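Local atomic coordinates of transcriptional regulator, MarR family (PDB entry 3BJ6), a protein that probably binds DNA as a dimeric winged helix-turn-helix transcription factor of the MarR family. Residues A[43-47]-A[107-112]. Residues are numbered along the deposited sequence; the frame is centred on the assembly and turned at random.
Sequences RAILE and IITAIR
Ile108 enters the surface of helix 40-51 between Arg43, Leu46 and Glu47, and most of the apolar contact is built around it. Its CG1 branch points anti to the backbone N (chi1 -169°), which carries Ile108 CD1 across to the turn of the facing helix, 3.8 Å from Arg43 O and close to Arg43 CG and Glu47 CB. That carbonyl already accepts the helical hydrogen bond from Glu47 N, so a methyl can lie against it at little polar cost. CB of Leu46 rests 3.9 Å from CB of Ile108, and the CD1 branch of Leu46 reaches CG2 of Ile107; Leu100, on strand 97-100, packs against both Leu46 and Ile108. The short segments cross at -106° within the winged helix-turn-helix fold of the MarR family, joining a helix of the DNA-binding lobe to the long helix 102-123 that follows the wing. Arginine suits its place here because its extended stem is largely apolar while its end is charged: CG, CD and NE of Arg43 pass obliquely over the CG2 methyl of Ile111. Arg43 NH1 then forms a salt bridge with Glu47 OE1 (3.0 Å), one turn on in the same helix, from above the carboxylate plane. Arg43 NH2 lies 3.7 Å from Arg112 CD, and Arg112 NH2 stands at the edge of the Arg43 guanidinium, in its plane; Glu115 OE1 forms salt bridges with both arginines and probably draws them together. Glu47 and Arg112 make no direct salt bridge; a water joins them, donating to Glu47 OE2 and accepting from Arg112 NE. Replacing Arg43 by an alanine is likely to leave Glu47 OE1 without its salt-bridge partner, Glu115 with one arginine fewer and Ile111 CG2 without the stem over it. Tyr12 of the second subunit hydrogen-bonds to Arg43 NH2 and Glu47 OE2 and makes a cation-pi contact with Arg112.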
loop_
_atom_site.group_PDB
_atom_site.type_symbol
_atom_site.label_atom_id
_atom_site.label_comp_id
_atom_site.label_asym_id
_atom_site.label_seq_id
_atom_site.Cartn_x
_atom_site.Cartn_y
_atom_site.Cartn_z
ATOM N N ARG A 43 -3.844 17.602 2.905
ATOM C CA ARG A 43 -4.674 17.289 1.749
ATOM C C ARG A 43 -5.764 16.267 2.101
ATOM O O ARG A 43 -6.882 16.440 1.691
ATOM C CB ARG A 43 -3.798 16.733 0.619
ATOM C CG ARG A 43 -4.559 16.244 -0.614
ATOM C CD ARG A 43 -3.772 15.162 -1.372
ATOM N NE ARG A 43 -4.617 14.632 -2.459
ATOM C CZ ARG A 43 -5.635 13.789 -2.296
ATOM N NH1 ARG A 43 -5.947 13.313 -1.089
ATOM N NH2 ARG A 43 -6.342 13.419 -3.355
ATOM N N ALA A 44 -5.422 15.189 2.812
ATOM C CA ALA A 44 -6.398 14.133 3.144
ATOM C C ALA A 44 -7.565 14.751 3.942
ATOM O O ALA A 44 -8.732 14.465 3.671
ATOM C CB ALA A 44 -5.719 13.006 3.987
ATOM N N ILE A 45 -7.247 15.610 4.905
ATOM C CA ILE A 45 -8.292 16.280 5.718
ATOM C C ILE A 45 -9.114 17.268 4.871
ATOM O O ILE A 45 -10.343 17.308 4.990
ATOM C CB ILE A 45 -7.709 16.947 7.005
ATOM C CG1 ILE A 45 -7.642 15.910 8.158
ATOM C CG2 ILE A 45 -8.556 18.133 7.501
ATOM C CD1 ILE A 45 -6.708 14.797 7.871
ATOM N N LEU A 46 -8.453 18.072 4.021
ATOM C CA LEU A 46 -9.202 18.979 3.134
ATOM C C LEU A 46 -10.130 18.202 2.215
ATOM O O LEU A 46 -11.275 18.601 1.957
ATOM C CB LEU A 46 -8.239 19.873 2.310
ATOM C CG LEU A 46 -7.259 20.735 3.140
ATOM C CD1 LEU A 46 -6.284 21.496 2.196
ATOM C CD2 LEU A 46 -8.030 21.731 4.032
ATOM N N GLU A 47 -9.640 17.089 1.692
ATOM C CA GLU A 47 -10.475 16.264 0.809
ATOM C C GLU A 47 -11.654 15.710 1.577
ATOM O O GLU A 47 -12.771 15.776 1.094
ATOM C CB GLU A 47 -9.672 15.136 0.152
ATOM C CG GLU A 47 -10.543 14.178 -0.679
ATOM C CD GLU A 47 -9.745 13.025 -1.338
ATOM O OE1 GLU A 47 -8.767 12.503 -0.726
ATOM O OE2 GLU A 47 -10.154 12.606 -2.441
ATOM N N ILE A 107 -7.536 25.613 -2.501
ATOM C CA ILE A 107 -6.393 24.713 -2.451
ATOM C C ILE A 107 -6.781 23.266 -2.840
ATOM O O ILE A 107 -6.160 22.676 -3.720
ATOM C CB ILE A 107 -5.722 24.771 -1.078
ATOM C CG1 ILE A 107 -4.903 26.070 -1.011
ATOM C CG2 ILE A 107 -4.814 23.543 -0.877
ATOM C CD1 ILE A 107 -4.386 26.391 0.395
ATOM N N ILE A 108 -7.827 22.718 -2.225
ATOM C CA ILE A 108 -8.149 21.293 -2.527
ATOM C C ILE A 108 -8.661 21.127 -3.967
ATOM O O ILE A 108 -8.344 20.137 -4.634
ATOM C CB ILE A 108 -9.048 20.589 -1.429
ATOM C CG1 ILE A 108 -9.099 19.073 -1.673
ATOM C CG2 ILE A 108 -10.452 21.208 -1.383
ATOM C CD1 ILE A 108 -7.736 18.368 -1.520
ATOM N N THR A 109 -9.369 22.145 -4.470
ATOM C CA THR A 109 -9.818 22.161 -5.864
ATOM C C THR A 109 -8.634 22.121 -6.810
ATOM O O THR A 109 -8.639 21.367 -7.792
ATOM C CB THR A 109 -10.673 23.416 -6.160
ATOM O OG1 THR A 109 -11.827 23.385 -5.312
ATOM C CG2 THR A 109 -11.146 23.464 -7.605
ATOM N N ALA A 110 -7.642 22.961 -6.524
ATOM C CA ALA A 110 -6.430 23.046 -7.344
ATOM C C ALA A 110 -5.655 21.736 -7.298
ATOM O O ALA A 110 -5.212 21.222 -8.332
ATOM C CB ALA A 110 -5.533 24.224 -6.894
ATOM N N ILE A 111 -5.493 21.179 -6.109
ATOM C CA ILE A 111 -4.778 19.907 -5.977
ATOM C C ILE A 111 -5.464 18.788 -6.799
ATOM O O ILE A 111 -4.816 18.054 -7.566
ATOM C CB ILE A 111 -4.651 19.515 -4.464
ATOM C CG1 ILE A 111 -3.654 20.459 -3.746
ATOM C CG2 ILE A 111 -4.204 18.045 -4.318
ATOM C CD1 ILE A 111 -3.667 20.353 -2.167
ATOM N N ARG A 112 -6.780 18.693 -6.651
ATOM C CA ARG A 112 -7.567 17.663 -7.331
ATOM C C ARG A 112 -7.519 17.810 -8.846
ATOM O O ARG A 112 -7.409 16.814 -9.539
ATOM C CB ARG A 112 -9.012 17.653 -6.813
ATOM C CG ARG A 112 -9.103 17.221 -5.313
ATOM C CD ARG A 112 -8.564 15.777 -5.039
ATOM N NE ARG A 112 -9.462 14.847 -5.705
ATOM C CZ ARG A 112 -9.119 13.958 -6.635
ATOM N NH1 ARG A 112 -10.083 13.226 -7.187
ATOM N NH2 ARG A 112 -7.840 13.772 -7.002
HETATM O O HOH W 1 -11.875 14.014 -4.200
#